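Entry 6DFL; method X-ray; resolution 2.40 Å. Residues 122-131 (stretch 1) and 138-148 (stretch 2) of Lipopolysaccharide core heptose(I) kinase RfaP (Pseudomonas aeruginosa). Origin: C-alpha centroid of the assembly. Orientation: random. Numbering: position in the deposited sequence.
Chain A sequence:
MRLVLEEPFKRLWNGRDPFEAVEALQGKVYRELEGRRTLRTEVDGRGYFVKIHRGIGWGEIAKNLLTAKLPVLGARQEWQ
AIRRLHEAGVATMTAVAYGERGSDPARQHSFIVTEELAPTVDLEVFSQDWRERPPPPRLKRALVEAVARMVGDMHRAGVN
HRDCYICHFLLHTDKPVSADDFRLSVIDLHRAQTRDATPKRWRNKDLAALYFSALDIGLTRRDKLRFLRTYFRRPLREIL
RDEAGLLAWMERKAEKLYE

Stretch 1, residues 122-131: DLEVFSQDWR
Stretch 2 (138-148) RLKRALVEAVA

Residues 138-148 are helical throughout, within a longer helix. Stretch 1 holds a short helix that starts at Leu123. The two helices run nearly antiparallel, at 163°, with axes 13.0 Å apart at closest approach. The nearest CA pair is Leu123 CA and Leu143 CA, 9.0 Å apart. Side chains from both stretches fill the gap, and no hydrogen bond crosses it.

Asp122 caps the short helix. Its chi1 is p (82°), which brings OD1 back to the free backbone amides: Val125 N to Asp122 OD1 is 3.0 Å and nearly straight, while Glu124 N to Asp122 OD1 is 2.8 Å but bent and weak. Phe126 N bonds to Asp122 O at 2.9 Å. Ser127, chi1 p (63°), turns OG back to Leu123 O at 2.7 Å.

Leu123, Phe126 and Trp130 point CA-to-CB toward stretch 2. Leu123 is m,t (-82°, -173°). Its CD1 lies 3.8 Å from Val147 CG2, and its CD2 4.2 Å from Leu143 CD2. Val147 has chi1 t (178°). Leu143, also m,t (-74°, 164°), is the hub, touching all three stretch 1 residues. Its CD1 is 3.9 Å from Phe126 CE2 and 4.1 Å from Trp130 CH2, so one methyl serves both rings.

Phe126 is t (-169°), with chi2 77°. Its CZ reaches Leu139 CD2 at 4.3 Å, where the methyl sits at the ring edge. Leu139 is t,p (-179°, 56°). Trp130 is m (-81°) with chi2 6°, and it presents its ring edge to Leu143 CD1. Its CZ3 is 3.7 Å from Lys140 CG. The CA-to-CB bond of Lys140 points sideways to stretch 1, and the side chain is extended, with all four chi angles t. Its aliphatic part thus packs by the indole, while NZ is hydrogen-bonded elsewhere in the structure.

The contact buries 295 Å² in total.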

ATOM      1  N   ASP A 122      -2.529   7.824  -9.006  1.00 72.92           N
ATOM      2  CA  ASP A 122      -2.656   6.587  -8.262  1.00 73.35           C
ATOM      3  C   ASP A 122      -1.547   5.632  -8.685  1.00 74.34           C
ATOM      4  O   ASP A 122      -0.953   5.759  -9.759  1.00 77.08           O
ATOM      5  CB  ASP A 122      -4.051   5.971  -8.442  1.00 72.54           C
ATOM      6  CG  ASP A 122      -4.203   5.167  -9.718  1.00 71.12           C
ATOM      7  OD1 ASP A 122      -3.464   4.173  -9.907  1.00 72.23           O
ATOM      8  OD2 ASP A 122      -5.127   5.481 -10.520  1.00 87.37           O
ATOM      9  N   LEU A 123      -1.281   4.655  -7.824  1.00 71.72           N
ATOM     10  CA  LEU A 123      -0.050   3.887  -7.932  1.00 72.78           C
ATOM     11  C   LEU A 123      -0.109   2.837  -9.031  1.00 70.56           C
ATOM     12  O   LEU A 123       0.950   2.433  -9.535  1.00 71.58           O
ATOM     13  CB  LEU A 123       0.277   3.240  -6.578  1.00 66.60           C
ATOM     14  CG  LEU A 123       0.984   4.124  -5.537  1.00 70.03           C
ATOM     15  CD1 LEU A 123       1.422   3.321  -4.273  1.00 62.64           C
ATOM     16  CD2 LEU A 123       2.171   4.866  -6.141  1.00 68.37           C
ATOM     17  N   GLU A 124      -1.308   2.379  -9.403  1.00 70.05           N
ATOM     18  CA  GLU A 124      -1.437   1.476 -10.547  1.00 75.61           C
ATOM     19  C   GLU A 124      -1.032   2.172 -11.839  1.00 73.44           C
ATOM     20  O   GLU A 124      -0.246   1.639 -12.637  1.00 72.52           O
ATOM     21  CB  GLU A 124      -2.874   0.971 -10.677  1.00 71.55           C
ATOM     22  CG  GLU A 124      -3.142   0.336 -12.039  1.00 70.63           C
ATOM     23  CD  GLU A 124      -4.416  -0.493 -12.067  1.00 71.92           C
ATOM     24  OE1 GLU A 124      -5.384  -0.094 -11.385  1.00 70.95           O
ATOM     25  OE2 GLU A 124      -4.433  -1.547 -12.764  1.00 71.87           O
ATOM     26  N   VAL A 125      -1.585   3.364 -12.057  1.00 73.90           N
ATOM     27  CA  VAL A 125      -1.177   4.191 -13.187  1.00 80.81           C
ATOM     28  C   VAL A 125       0.320   4.463 -13.123  1.00 74.67           C
ATOM     29  O   VAL A 125       1.051   4.273 -14.101  1.00 73.55           O
ATOM     30  CB  VAL A 125      -1.989   5.498 -13.202  1.00 77.21           C
ATOM     31  CG1 VAL A 125      -1.438   6.459 -14.232  1.00 79.76           C
ATOM     32  CG2 VAL A 125      -3.451   5.188 -13.478  1.00 76.08           C
ATOM     33  N   PHE A 126       0.793   4.898 -11.956  1.00 79.16           N
ATOM     34  CA  PHE A 126       2.209   5.216 -11.796  1.00 75.39           C
ATOM     35  C   PHE A 126       3.104   4.035 -12.134  1.00 69.29           C
ATOM     36  O   PHE A 126       4.181   4.220 -12.700  1.00 72.69           O
ATOM     37  CB  PHE A 126       2.492   5.682 -10.382  1.00 71.63           C
ATOM     38  CG  PHE A 126       3.850   6.257 -10.227  1.00 78.62           C
ATOM     39  CD1 PHE A 126       4.119   7.527 -10.686  1.00 76.60           C
ATOM     40  CD2 PHE A 126       4.874   5.527  -9.632  1.00 75.67           C
ATOM     41  CE1 PHE A 126       5.384   8.071 -10.544  1.00 80.17           C
ATOM     42  CE2 PHE A 126       6.127   6.067  -9.497  1.00 74.64           C
ATOM     43  CZ  PHE A 126       6.384   7.341  -9.947  1.00 74.57           C
ATOM     44  N   SER A 127       2.682   2.820 -11.807  1.00 69.56           N
ATOM     45  CA  SER A 127       3.479   1.629 -12.079  1.00 76.06           C
ATOM     46  C   SER A 127       3.007   0.869 -13.316  1.00 81.86           C
ATOM     47  O   SER A 127       3.565  -0.193 -13.621  1.00 83.32           O
ATOM     48  CB  SER A 127       3.468   0.700 -10.864  1.00 74.30           C
ATOM     49  OG  SER A 127       2.158   0.240 -10.585  1.00 75.31           O
ATOM     50  N   GLN A 128       1.989   1.388 -14.015  1.00 81.42           N
ATOM     51  CA  GLN A 128       1.453   0.866 -15.272  1.00 84.93           C
ATOM     52  C   GLN A 128       2.442   0.046 -16.091  1.00 85.81           C
ATOM     53  O   GLN A 128       2.119  -1.073 -16.504  1.00 84.91           O
ATOM     54  CB  GLN A 128       0.962   2.028 -16.131  1.00 84.20           C
ATOM     55  CG  GLN A 128      -0.483   1.962 -16.541  1.00 90.89           C
ATOM     56  CD  GLN A 128      -0.927   3.260 -17.189  1.00 98.07           C
ATOM     57  OE1 GLN A 128      -0.203   4.265 -17.133  1.00 99.64           O
ATOM     58  NE2 GLN A 128      -2.112   3.251 -17.813  1.00 96.48           N
ATOM     59  N   ASP A 129       3.636   0.594 -16.334  1.00 84.99           N
ATOM     60  CA  ASP A 129       4.601   0.025 -17.271  1.00 87.77           C
ATOM     61  C   ASP A 129       5.981  -0.084 -16.651  1.00 88.33           C
ATOM     62  O   ASP A 129       6.996   0.146 -17.311  1.00 86.55           O
ATOM     63  CB  ASP A 129       4.660   0.847 -18.558  1.00 99.39           C
ATOM     64  CG  ASP A 129       4.521   2.344 -18.303  1.00102.67           C
ATOM     65  OD1 ASP A 129       5.292   2.870 -17.453  1.00 94.65           O
ATOM     66  OD2 ASP A 129       3.646   2.980 -18.957  1.00102.15           O
ATOM     67  N   TRP A 130       6.037  -0.446 -15.367  1.00 89.50           N
ATOM     68  CA  TRP A 130       7.316  -0.753 -14.729  1.00 84.83           C
ATOM     69  C   TRP A 130       7.955  -1.997 -15.322  1.00 85.29           C
ATOM     70  O   TRP A 130       9.185  -2.127 -15.308  1.00 86.83           O
ATOM     71  CB  TRP A 130       7.131  -0.945 -13.225  1.00 83.35           C
ATOM     72  CG  TRP A 130       7.059   0.324 -12.468  1.00 79.54           C
ATOM     73  CD1 TRP A 130       7.019   1.588 -12.982  1.00 81.72           C
ATOM     74  CD2 TRP A 130       7.009   0.462 -11.051  1.00 75.93           C
ATOM     75  NE1 TRP A 130       6.941   2.511 -11.966  1.00 77.33           N
ATOM     76  CE2 TRP A 130       6.945   1.843 -10.767  1.00 79.89           C
ATOM     77  CE3 TRP A 130       7.016  -0.448  -9.989  1.00 75.81           C
ATOM     78  CZ2 TRP A 130       6.890   2.335  -9.462  1.00 76.76           C
ATOM     79  CZ3 TRP A 130       6.950   0.037  -8.702  1.00 76.59           C
ATOM     80  CH2 TRP A 130       6.885   1.420  -8.447  1.00 75.26           C
ATOM     81  N   ARG A 131       7.141  -2.927 -15.822  1.00 86.79           N
ATOM     82  CA  ARG A 131       7.688  -4.121 -16.452  1.00 88.69           C
ATOM     83  C   ARG A 131       8.620  -3.756 -17.597  1.00 92.71           C
ATOM     84  O   ARG A 131       9.676  -4.376 -17.764  1.00 94.71           O
ATOM     85  CB  ARG A 131       6.551  -5.016 -16.935  1.00 93.20           C
ATOM     86  CG  ARG A 131       5.889  -5.827 -15.838  1.00 92.20           C
ATOM     87  CD  ARG A 131       6.348  -7.268 -15.891  1.00 96.17           C
ATOM     88  NE  ARG A 131       5.939  -7.908 -17.139  1.00103.46           N
ATOM     89  CZ  ARG A 131       6.403  -9.078 -17.568  1.00114.71           C
ATOM     90  NH1 ARG A 131       7.306  -9.748 -16.852  1.00111.15           N
ATOM     91  NH2 ARG A 131       5.971  -9.577 -18.719  1.00109.71           N
ATOM     92  N   ARG A 138      15.617   2.333  -5.923  1.00 84.01           N
ATOM     93  CA  ARG A 138      15.358   2.881  -4.595  1.00 85.40           C
ATOM     94  C   ARG A 138      13.974   3.516  -4.521  1.00 81.88           C
ATOM     95  O   ARG A 138      13.258   3.336  -3.529  1.00 76.29           O
ATOM     96  CB  ARG A 138      16.447   3.879  -4.205  1.00 85.69           C
ATOM     97  CG  ARG A 138      17.102   3.540  -2.867  1.00 91.43           C
ATOM     98  CD  ARG A 138      18.275   4.458  -2.516  1.00 91.52           C
ATOM     99  NE  ARG A 138      17.825   5.763  -2.044  1.00 90.01           N
ATOM    100  CZ  ARG A 138      17.878   6.877  -2.767  1.00 95.38           C
ATOM    101  NH1 ARG A 138      17.439   8.023  -2.257  1.00 93.78           N
ATOM    102  NH2 ARG A 138      18.376   6.844  -3.999  1.00 98.13           N
ATOM    103  N   LEU A 139      13.569   4.247  -5.564  1.00 83.32           N
ATOM    104  CA  LEU A 139      12.199   4.749  -5.608  1.00 81.63           C
ATOM    105  C   LEU A 139      11.197   3.609  -5.490  1.00 77.29           C
ATOM    106  O   LEU A 139      10.229   3.690  -4.724  1.00 75.43           O
ATOM    107  CB  LEU A 139      11.945   5.519  -6.898  1.00 80.76           C
ATOM    108  CG  LEU A 139      10.512   6.045  -6.910  1.00 82.66           C
ATOM    109  CD1 LEU A 139      10.274   6.901  -5.673  1.00 84.64           C
ATOM    110  CD2 LEU A 139      10.245   6.841  -8.165  1.00 78.74           C
ATOM    111  N   LYS A 140      11.426   2.533  -6.234  1.00 80.12           N
ATOM    112  CA  LYS A 140      10.525   1.394  -6.195  1.00 76.75           C
ATOM    113  C   LYS A 140      10.381   0.872  -4.773  1.00 72.46           C
ATOM    114  O   LYS A 140       9.279   0.829  -4.217  1.00 71.71           O
ATOM    115  CB  LYS A 140      11.043   0.309  -7.132  1.00 75.54           C
ATOM    116  CG  LYS A 140      10.170  -0.909  -7.225  1.00 74.21           C
ATOM    117  CD  LYS A 140      10.862  -1.932  -8.080  1.00 72.43           C
ATOM    118  CE  LYS A 140      10.021  -3.164  -8.231  1.00 75.78           C
ATOM    119  NZ  LYS A 140      10.879  -4.244  -8.789  1.00 79.21           N
ATOM    120  N   ARG A 141      11.504   0.515  -4.147  1.00 77.14           N
ATOM    121  CA  ARG A 141      11.448  -0.084  -2.816  1.00 70.87           C
ATOM    122  C   ARG A 141      10.857   0.879  -1.786  1.00 66.33           C
ATOM    123  O   ARG A 141      10.088   0.470  -0.910  1.00 68.55           O
ATOM    124  CB  ARG A 141      12.841  -0.560  -2.419  1.00 75.44           C
ATOM    125  CG  ARG A 141      13.358  -1.702  -3.302  1.00 75.33           C
ATOM    126  CD  ARG A 141      14.704  -2.216  -2.785  1.00 83.76           C
ATOM    127  NE  ARG A 141      15.847  -1.536  -3.386  1.00 83.11           N
ATOM    128  CZ  ARG A 141      16.593  -2.055  -4.356  1.00 81.32           C
ATOM    129  NH1 ARG A 141      16.320  -3.260  -4.850  1.00 73.86           N
ATOM    130  NH2 ARG A 141      17.620  -1.365  -4.828  1.00 85.40           N
ATOM    131  N   ALA A 142      11.151   2.170  -1.906  1.00 63.54           N
ATOM    132  CA  ALA A 142      10.536   3.131  -0.999  1.00 63.62           C
ATOM    133  C   ALA A 142       9.014   3.135  -1.122  1.00 72.49           C
ATOM    134  O   ALA A 142       8.314   3.260  -0.109  1.00 72.25           O
ATOM    135  CB  ALA A 142      11.097   4.524  -1.263  1.00 66.78           C
ATOM    136  N   LEU A 143       8.478   2.995  -2.344  1.00 70.42           N
ATOM    137  CA  LEU A 143       7.025   2.947  -2.506  1.00 65.47           C
ATOM    138  C   LEU A 143       6.448   1.645  -1.961  1.00 62.62           C
ATOM    139  O   LEU A 143       5.468   1.659  -1.212  1.00 62.53           O
ATOM    140  CB  LEU A 143       6.660   3.127  -3.977  1.00 67.83           C
ATOM    141  CG  LEU A 143       6.836   4.558  -4.458  1.00 71.64           C
ATOM    142  CD1 LEU A 143       6.854   4.623  -5.964  1.00 77.52           C
ATOM    143  CD2 LEU A 143       5.724   5.417  -3.915  1.00 71.77           C
ATOM    144  N   VAL A 144       7.049   0.506  -2.322  1.00 60.01           N
ATOM    145  CA  VAL A 144       6.650  -0.766  -1.726  1.00 60.21           C
ATOM    146  C   VAL A 144       6.589  -0.640  -0.207  1.00 69.02           C
ATOM    147  O   VAL A 144       5.619  -1.065   0.430  1.00 68.91           O
ATOM    148  CB  VAL A 144       7.619  -1.886  -2.146  1.00 66.47           C
ATOM    149  CG1 VAL A 144       7.370  -3.115  -1.300  1.00 66.59           C
ATOM    150  CG2 VAL A 144       7.469  -2.210  -3.629  1.00 66.56           C
ATOM    151  N   GLU A 145       7.624  -0.043   0.396  1.00 61.79           N
ATOM    152  CA  GLU A 145       7.666   0.008   1.853  1.00 68.92           C
ATOM    153  C   GLU A 145       6.665   1.010   2.389  1.00 66.35           C
ATOM    154  O   GLU A 145       6.038   0.768   3.426  1.00 67.32           O
ATOM    155  CB  GLU A 145       9.075   0.343   2.345  1.00 70.42           C
ATOM    156  CG  GLU A 145      10.084  -0.702   1.946  1.00 77.16           C
ATOM    157  CD  GLU A 145      11.440  -0.462   2.588  1.00 89.49           C
ATOM    158  OE1 GLU A 145      11.493   0.354   3.537  1.00 92.03           O
ATOM    159  OE2 GLU A 145      12.436  -1.083   2.143  1.00 86.07           O
ATOM    160  N   ALA A 146       6.508   2.144   1.707  1.00 61.61           N
ATOM    161  CA  ALA A 146       5.544   3.131   2.172  1.00 65.66           C
ATOM    162  C   ALA A 146       4.127   2.558   2.197  1.00 66.81           C
ATOM    163  O   ALA A 146       3.302   2.977   3.019  1.00 69.11           O
ATOM    164  CB  ALA A 146       5.604   4.375   1.291  1.00 65.00           C
ATOM    165  N   VAL A 147       3.827   1.579   1.343  1.00 59.48           N
ATOM    166  CA  VAL A 147       2.482   1.019   1.388  1.00 65.26           C
ATOM    167  C   VAL A 147       2.398  -0.012   2.493  1.00 61.84           C
ATOM    168  O   VAL A 147       1.403  -0.082   3.225  1.00 61.31           O
ATOM    169  CB  VAL A 147       2.078   0.427   0.024  1.00 62.71           C
ATOM    170  CG1 VAL A 147       0.698  -0.187   0.102  1.00 61.38           C
ATOM    171  CG2 VAL A 147       2.147   1.504  -1.046  1.00 61.93           C
ATOM    172  N   ALA A 148       3.437  -0.836   2.611  1.00 62.85           N
ATOM    173  CA  ALA A 148       3.557  -1.732   3.756  1.00 60.69           C
ATOM    174  C   ALA A 148       3.319  -0.990   5.069  1.00 59.83           C
ATOM    175  O   ALA A 148       2.563  -1.460   5.919  1.00 64.75           O
ATOM    176  CB  ALA A 148       4.915  -2.406   3.733  1.00 60.53           C
TER